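Local coordinates for S-adenosylmethionine:2-demethylmenaquinone methyltransferase (Geobacillus kaustophilus, PDB 2PCN), which belongs to the RraA-like family and assembles from three copies of a compact fold built round a curled mixed beta-sheet, at residues 17-22 against 129-134; 89-94 against 108-113. All coordinates share one frame; numbering follows the deposited sequence.

Interaction 1 (17-22 against 129-134); sequences CELPFQ and LEFGGV
Glu18 lies against the tight turn at Gly132 and Gly133, gripping it with its backbone and running its side chain over it. The backbone N of Glu18 donates to Gly132 O at 2.9 Å, nearly straight at 171°, with the donor tilted 20° from the carbonyl plane. Followed outward, the side chain keeps to the same peptide: Glu18 CB sits 3.5 Å from Gly132 O, and CG, anti to its own carbonyl carbon (chi1 -61°), stays near that oxygen. CD lies about equally far from Gly132 O and Gly133 CA, and at the tip OE2 comes within 3.4 Å of Gly133 CA. The acceptor belongs to a type I' beta turn from Phe131 to Val134, whose two central glycines both have positive phi. This turn joins strands 129-131 and 134-136 into a hairpin, closed by paired backbone bonds between Phe131 and Val134. On one flank of the turn, Val134 CG2 packs against the backbone of Cys17, 3.5 Å from its CA. Beyond Gly132, whose CA meets Leu19 CB at 4.0 Å, two phenyl rings approach each other by their edges. Phe21 CZ stands 4.0 Å from Phe131 CE2, each atom near the plane of the other ring, and the two side chains cross at about a right angle. Leu19 CD2 adds a looser apolar touch on Phe131 CD2. Phe131 is also stacked on Trp136, while its carbonyl accepts a hydrogen bond from Trp136 NE1. The loop 17-22 is therefore tied to the hairpin by one well-aligned backbone hydrogen bond and otherwise by van der Waals packing, much of it apolar; the Glu18 carboxylate has the Gly133 CA methylene as its nearest neighbour across the contact and meets no positive partner there, so its charge probably contributes little to the attachment.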
ATOM      1  N   CYS A  17      -0.288  11.654 -14.594  1.00 11.47           N
ATOM      2  CA  CYS A  17       0.709  10.633 -14.314  1.00 11.18           C
ATOM      3  C   CYS A  17       0.052   9.265 -14.149  1.00 16.38           C
ATOM      4  O   CYS A  17      -0.915   9.111 -13.397  1.00 13.35           O
ATOM      5  CB  CYS A  17       1.495  10.995 -13.051  1.00 13.95           C
ATOM      6  SG  CYS A  17       2.916   9.918 -12.756  1.00 13.85           S
ATOM      7  N   GLU A  18       0.589   8.277 -14.854  1.00 15.33           N
ATOM      8  CA  GLU A  18       0.063   6.917 -14.824  1.00 14.76           C
ATOM      9  C   GLU A  18       0.712   6.073 -13.738  1.00 18.55           C
ATOM     10  O   GLU A  18       0.220   4.996 -13.395  1.00 21.80           O
ATOM     11  CB  GLU A  18       0.281   6.260 -16.187  1.00 18.11           C
ATOM     12  CG  GLU A  18      -0.429   6.969 -17.322  1.00 20.87           C
ATOM     13  CD  GLU A  18       0.084   6.542 -18.680  1.00 33.75           C
ATOM     14  OE1 GLU A  18       0.219   5.323 -18.909  1.00 37.54           O
ATOM     15  OE2 GLU A  18       0.346   7.429 -19.520  1.00 42.39           O
ATOM     16  N   LEU A  19       1.819   6.565 -13.202  1.00 13.16           N
ATOM     17  CA  LEU A  19       2.534   5.863 -12.151  1.00 18.75           C
ATOM     18  C   LEU A  19       1.964   6.235 -10.785  1.00 17.92           C
ATOM     19  O   LEU A  19       1.951   7.408 -10.409  1.00 17.65           O
ATOM     20  CB  LEU A  19       4.020   6.221 -12.207  1.00 20.59           C
ATOM     21  CG  LEU A  19       4.939   5.653 -11.123  1.00 24.84           C
ATOM     22  CD1 LEU A  19       4.996   4.132 -11.222  1.00 24.40           C
ATOM     23  CD2 LEU A  19       6.329   6.247 -11.289  1.00 20.92           C
ATOM     24  N   PRO A  20       1.462   5.241 -10.036  1.00 16.19           N
ATOM     25  CA  PRO A  20       0.903   5.515  -8.711  1.00 16.77           C
ATOM     26  C   PRO A  20       2.047   5.679  -7.718  1.00 17.60           C
ATOM     27  O   PRO A  20       2.972   4.868  -7.690  1.00 21.38           O
ATOM     28  CB  PRO A  20       0.065   4.273  -8.432  1.00 17.35           C
ATOM     29  CG  PRO A  20       0.861   3.197  -9.089  1.00 23.43           C
ATOM     30  CD  PRO A  20       1.244   3.831 -10.411  1.00 24.07           C
ATOM     31  N   PHE A  21       1.988   6.729  -6.912  1.00  8.92           N
ATOM     32  CA  PHE A  21       3.031   6.986  -5.928  1.00 12.36           C
ATOM     33  C   PHE A  21       2.562   6.698  -4.514  1.00 12.18           C
ATOM     34  O   PHE A  21       1.365   6.706  -4.228  1.00 11.52           O
ATOM     35  CB  PHE A  21       3.460   8.457  -5.970  1.00 13.71           C
ATOM     36  CG  PHE A  21       4.235   8.838  -7.194  1.00 12.97           C
ATOM     37  CD1 PHE A  21       5.588   8.532  -7.299  1.00 12.62           C
ATOM     38  CD2 PHE A  21       3.624   9.541  -8.226  1.00 12.80           C
ATOM     39  CE1 PHE A  21       6.324   8.922  -8.410  1.00 11.46           C
ATOM     40  CE2 PHE A  21       4.353   9.936  -9.345  1.00 12.32           C
ATOM     41  CZ  PHE A  21       5.706   9.625  -9.434  1.00 11.26           C
ATOM     42  N   GLN A  22       3.520   6.444  -3.630  1.00 10.45           N
ATOM     43  CA  GLN A  22       3.216   6.240  -2.224  1.00 10.33           C
ATOM     44  C   GLN A  22       3.504   7.630  -1.667  1.00 13.78           C
ATOM     45  O   GLN A  22       4.464   8.269  -2.098  1.00 10.91           O
ATOM     46  CB  GLN A  22       4.173   5.230  -1.588  1.00 10.79           C
ATOM     47  CG  GLN A  22       4.147   3.848  -2.218  1.00 24.75           C
ATOM     48  CD  GLN A  22       2.753   3.262  -2.260  1.00 29.42           C
ATOM     49  OE1 GLN A  22       2.061   3.204  -1.244  1.00 34.88           O
ATOM     50  NE2 GLN A  22       2.333   2.820  -3.441  1.00 36.33           N
ATOM     51  N   LEU A 129      12.175  15.458 -18.348  1.00 11.57           N
ATOM     52  CA  LEU A 129      12.099  14.095 -17.848  1.00 14.91           C
ATOM     53  C   LEU A 129      10.953  13.373 -18.537  1.00 14.17           C
ATOM     54  O   LEU A 129       9.985  14.001 -18.975  1.00 14.06           O
ATOM     55  CB  LEU A 129      11.868  14.094 -16.334  1.00  9.76           C
ATOM     56  CG  LEU A 129      12.811  14.946 -15.483  1.00 14.93           C
ATOM     57  CD1 LEU A 129      12.348  14.901 -14.036  1.00 12.41           C
ATOM     58  CD2 LEU A 129      14.242  14.440 -15.610  1.00 10.45           C
ATOM     59  N   GLU A 130      11.066  12.055 -18.631  1.00 13.48           N
ATOM     60  CA  GLU A 130      10.033  11.248 -19.258  1.00 19.55           C
ATOM     61  C   GLU A 130       9.785   9.945 -18.510  1.00 15.98           C
ATOM     62  O   GLU A 130      10.552   8.993 -18.629  1.00 14.54           O
ATOM     63  CB  GLU A 130      10.413  10.937 -20.709  1.00 24.71           C
ATOM     64  CG  GLU A 130      10.355  12.136 -21.635  1.00 35.34           C
ATOM     65  CD  GLU A 130      10.837  11.813 -23.036  1.00 43.85           C
ATOM     66  OE1 GLU A 130      10.329  10.838 -23.629  1.00 45.78           O
ATOM     67  OE2 GLU A 130      11.719  12.538 -23.544  1.00 49.27           O
ATOM     68  N   PHE A 131       8.710   9.915 -17.727  1.00 16.83           N
ATOM     69  CA  PHE A 131       8.335   8.716 -16.984  1.00 13.60           C
ATOM     70  C   PHE A 131       6.877   8.810 -16.553  1.00 10.84           C
ATOM     71  O   PHE A 131       6.304   9.901 -16.508  1.00 13.11           O
ATOM     72  CB  PHE A 131       9.231   8.513 -15.753  1.00 14.72           C
ATOM     73  CG  PHE A 131       9.060   9.560 -14.688  1.00 15.11           C
ATOM     74  CD1 PHE A 131       9.871  10.691 -14.667  1.00 10.69           C
ATOM     75  CD2 PHE A 131       8.096   9.406 -13.694  1.00 14.23           C
ATOM     76  CE1 PHE A 131       9.729  11.656 -13.666  1.00 11.62           C
ATOM     77  CE2 PHE A 131       7.943  10.365 -12.689  1.00 10.79           C
ATOM     78  CZ  PHE A 131       8.764  11.494 -12.677  1.00  8.78           C
ATOM     79  N   GLY A 132       6.283   7.662 -16.245  1.00 13.32           N
ATOM     80  CA  GLY A 132       4.895   7.633 -15.819  1.00 11.87           C
ATOM     81  C   GLY A 132       3.952   8.120 -16.900  1.00 15.65           C
ATOM     82  O   GLY A 132       2.838   8.557 -16.610  1.00 16.65           O
ATOM     83  N   GLY A 133       4.404   8.041 -18.148  1.00 15.43           N
ATOM     84  CA  GLY A 133       3.590   8.479 -19.268  1.00 17.99           C
ATOM     85  C   GLY A 133       3.451   9.987 -19.326  1.00 17.09           C
ATOM     86  O   GLY A 133       2.554  10.511 -19.987  1.00 16.63           O
ATOM     87  N   VAL A 134       4.348  10.692 -18.644  1.00 14.66           N
ATOM     88  CA  VAL A 134       4.303  12.150 -18.607  1.00 10.73           C
ATOM     89  C   VAL A 134       5.636  12.790 -18.988  1.00 13.25           C
ATOM     90  O   VAL A 134       6.704  12.246 -18.708  1.00 10.84           O
ATOM     91  CB  VAL A 134       3.899  12.650 -17.186  1.00 11.81           C
ATOM     92  CG1 VAL A 134       4.082  14.166 -17.070  1.00 12.15           C
ATOM     93  CG2 VAL A 134       2.453  12.281 -16.906  1.00 11.62           C
TER

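Interaction 2 (89-94 against 108-113); sequences IIHGCI and MAIGTC
Segments 89-94 and 108-113 run parallel, and both turn a corner midway, so the backbone pairing of Ile89 with Met108 in one sheet resumes as Ile94 with Thr112 in another. This is a pair of parallel strands bent together from the mixed sheet into a small three-stranded parallel one. Before the corner, Ile90 N bonds to Met108 O at 2.8 Å. At the corner segment 89-94 makes an inverse gamma turn centred on His91, and Gly92 O receives Ile110 N at 3.0 Å. After it, Gly111 O accepts from Ile94 N, and Ile94 O from Cys113 N. Ala109 CB sits inside the bend, 3.4 Å from Gly92 O and 3.7 Å from Ile94 CG2, so it touches segment 89-94 at its corner and just beyond it. Ile94 reaches it because CG2 is anti to the carbonyl carbon, which leaves CG1 between N and C (chi1 67°). Ile110 lays CG1 alongside the Gly92 carbonyl, 3.3 Å from its oxygen, while its CG2 only approaches the edge of the imidazole of His91, whose ND1 is buried without a polar partner. Farther along, Cys93 CB and Cys113 CB meet at 3.9 Å. Strand 70-72 flanks segment 89-94, with a backbone hydrogen bond between Leu71 and Cys93, and Thr112 faces a second subunit, where its hydroxyl is hydrogen-bonded to Asp147 O. Cys93 SG, anti to its carbonyl carbon, lies 3.6 Å from both C and O of Gly111.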
ATOM      1  N   ILE A  89       8.924  14.791  -5.823  1.00  6.34           N
ATOM      2  CA  ILE A  89       8.283  13.641  -6.463  1.00  7.01           C
ATOM      3  C   ILE A  89       9.430  12.835  -7.053  1.00 11.27           C
ATOM      4  O   ILE A  89      10.175  13.329  -7.903  1.00  9.56           O
ATOM      5  CB  ILE A  89       7.313  14.079  -7.576  1.00  8.27           C
ATOM      6  CG1 ILE A  89       6.172  14.897  -6.961  1.00  8.34           C
ATOM      7  CG2 ILE A  89       6.770  12.854  -8.306  1.00  9.69           C
ATOM      8  CD1 ILE A  89       5.233  15.524  -7.970  1.00 10.77           C
ATOM      9  N   ILE A  90       9.569  11.589  -6.607  1.00 10.46           N
ATOM     10  CA  ILE A  90      10.685  10.760  -7.045  1.00 12.61           C
ATOM     11  C   ILE A  90      10.343   9.450  -7.742  1.00 10.17           C
ATOM     12  O   ILE A  90       9.650   8.599  -7.186  1.00  9.00           O
ATOM     13  CB  ILE A  90      11.590  10.420  -5.833  1.00  8.13           C
ATOM     14  CG1 ILE A  90      11.856  11.686  -5.017  1.00  9.12           C
ATOM     15  CG2 ILE A  90      12.897   9.798  -6.308  1.00 11.69           C
ATOM     16  CD1 ILE A  90      12.649  11.452  -3.750  1.00 11.98           C
ATOM     17  N   HIS A  91      10.834   9.296  -8.968  1.00  9.27           N
ATOM     18  CA  HIS A  91      10.633   8.057  -9.705  1.00 10.43           C
ATOM     19  C   HIS A  91      11.805   7.220  -9.208  1.00 10.96           C
ATOM     20  O   HIS A  91      12.817   7.046  -9.895  1.00  7.47           O
ATOM     21  CB  HIS A  91      10.722   8.299 -11.214  1.00 11.18           C
ATOM     22  CG  HIS A  91      10.540   7.060 -12.038  1.00  9.82           C
ATOM     23  ND1 HIS A  91       9.740   6.012 -11.639  1.00 16.84           N
ATOM     24  CD2 HIS A  91      11.049   6.708 -13.241  1.00  8.76           C
ATOM     25  CE1 HIS A  91       9.766   5.063 -12.561  1.00  9.82           C
ATOM     26  NE2 HIS A  91      10.554   5.462 -13.544  1.00 13.33           N
ATOM     27  N   GLY A  92      11.654   6.742  -7.976  1.00 11.38           N
ATOM     28  CA  GLY A  92      12.679   5.959  -7.315  1.00 11.22           C
ATOM     29  C   GLY A  92      12.314   5.829  -5.844  1.00 12.02           C
ATOM     30  O   GLY A  92      11.167   6.077  -5.470  1.00 11.48           O
ATOM     31  N   CYS A  93      13.278   5.469  -5.003  1.00 10.63           N
ATOM     32  CA  CYS A  93      13.003   5.279  -3.581  1.00 10.67           C
ATOM     33  C   CYS A  93      13.572   6.336  -2.642  1.00 10.16           C
ATOM     34  O   CYS A  93      14.420   7.145  -3.019  1.00 10.34           O
ATOM     35  CB  CYS A  93      13.523   3.910  -3.131  1.00 13.43           C
ATOM     36  SG  CYS A  93      12.746   2.502  -3.941  1.00 13.54           S
ATOM     37  N   ILE A  94      13.087   6.314  -1.407  1.00 11.79           N
ATOM     38  CA  ILE A  94      13.560   7.223  -0.374  1.00 12.45           C
ATOM     39  C   ILE A  94      13.831   6.374   0.863  1.00 11.32           C
ATOM     40  O   ILE A  94      13.560   5.170   0.870  1.00  8.07           O
ATOM     41  CB  ILE A  94      12.494   8.282   0.006  1.00 13.63           C
ATOM     42  CG1 ILE A  94      11.296   7.604   0.682  1.00 15.15           C
ATOM     43  CG2 ILE A  94      12.042   9.036  -1.235  1.00  8.83           C
ATOM     44  CD1 ILE A  94      10.353   8.573   1.364  1.00 18.75           C
ATOM     45  N   MET A 108       6.574  12.109  -2.553  1.00  9.18           N
ATOM     46  CA  MET A 108       6.002  10.945  -3.223  1.00  9.37           C
ATOM     47  C   MET A 108       7.129  10.160  -3.873  1.00 10.44           C
ATOM     48  O   MET A 108       8.029  10.741  -4.486  1.00 10.94           O
ATOM     49  CB  MET A 108       4.994  11.364  -4.299  1.00  9.38           C
ATOM     50  CG  MET A 108       3.744  12.039  -3.769  1.00 14.25           C
ATOM     51  SD  MET A 108       2.586  12.376  -5.105  1.00 16.60           S
ATOM     52  CE  MET A 108       1.018  12.073  -4.291  1.00 21.05           C
ATOM     53  N   ALA A 109       7.074   8.840  -3.739  1.00 10.46           N
ATOM     54  CA  ALA A 109       8.092   7.960  -4.306  1.00  8.25           C
ATOM     55  C   ALA A 109       7.450   6.598  -4.546  1.00  9.46           C
ATOM     56  O   ALA A 109       6.316   6.364  -4.122  1.00  8.65           O
ATOM     57  CB  ALA A 109       9.257   7.836  -3.339  1.00  7.84           C
ATOM     58  N   ILE A 110       8.155   5.692  -5.214  1.00  7.24           N
ATOM     59  CA  ILE A 110       7.564   4.382  -5.478  1.00  7.08           C
ATOM     60  C   ILE A 110       7.883   3.341  -4.416  1.00 13.29           C
ATOM     61  O   ILE A 110       7.351   2.230  -4.451  1.00 12.72           O
ATOM     62  CB  ILE A 110       7.981   3.830  -6.861  1.00  9.89           C
ATOM     63  CG1 ILE A 110       9.491   3.591  -6.908  1.00 16.13           C
ATOM     64  CG2 ILE A 110       7.553   4.807  -7.949  1.00 11.73           C
ATOM     65  CD1 ILE A 110       9.949   2.831  -8.138  1.00 21.10           C
ATOM     66  N   GLY A 111       8.741   3.699  -3.465  1.00 10.54           N
ATOM     67  CA  GLY A 111       9.081   2.759  -2.414  1.00  9.14           C
ATOM     68  C   GLY A 111      10.187   3.257  -1.510  1.00 11.66           C
ATOM     69  O   GLY A 111      10.646   4.390  -1.642  1.00 10.20           O
ATOM     70  N   THR A 112      10.605   2.408  -0.577  1.00 10.49           N
ATOM     71  CA  THR A 112      11.672   2.755   0.349  1.00 11.10           C
ATOM     72  C   THR A 112      12.827   1.783   0.168  1.00 13.51           C
ATOM     73  O   THR A 112      12.633   0.647  -0.262  1.00 11.77           O
ATOM     74  CB  THR A 112      11.207   2.679   1.820  1.00 11.39           C
ATOM     75  OG1 THR A 112      10.779   1.343   2.124  1.00 11.42           O
ATOM     76  CG2 THR A 112      10.060   3.655   2.068  1.00 14.79           C
ATOM     77  N   CYS A 113      14.025   2.250   0.493  1.00 13.21           N
ATOM     78  CA  CYS A 113      15.241   1.452   0.399  1.00 12.65           C
ATOM     79  C   CYS A 113      16.215   2.063   1.397  1.00  8.80           C
ATOM     80  O   CYS A 113      16.493   3.259   1.339  1.00 10.47           O
ATOM     81  CB  CYS A 113      15.830   1.529  -1.006  1.00 14.77           C
ATOM     82  SG  CYS A 113      17.385   0.625  -1.162  1.00 15.54           S
TER

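In the fold
Interaction 2 is nested in sequence within the loop closed by interaction 1, and their centres lie 12 Å apart. They meet directly along segment 17-22, which has the hairpin turn of 129-134 at one end and strand 106-109 at the other. There Gln22 N probably hydrogen-bonds Ala109 O at 2.8 Å, where strand 22-23 pairs antiparallel with 106-109. Between these ends, Phe21 CZ packs 3.6 Å from Ile89 CG2, and Leu19 CD2 comes within 3.4 Å of His91 ND1. His91 also stacks on Phe131, bringing residues of both contacts into one cluster. Interaction 1 touches no other subunit, whereas interaction 2 reaches one through Thr112.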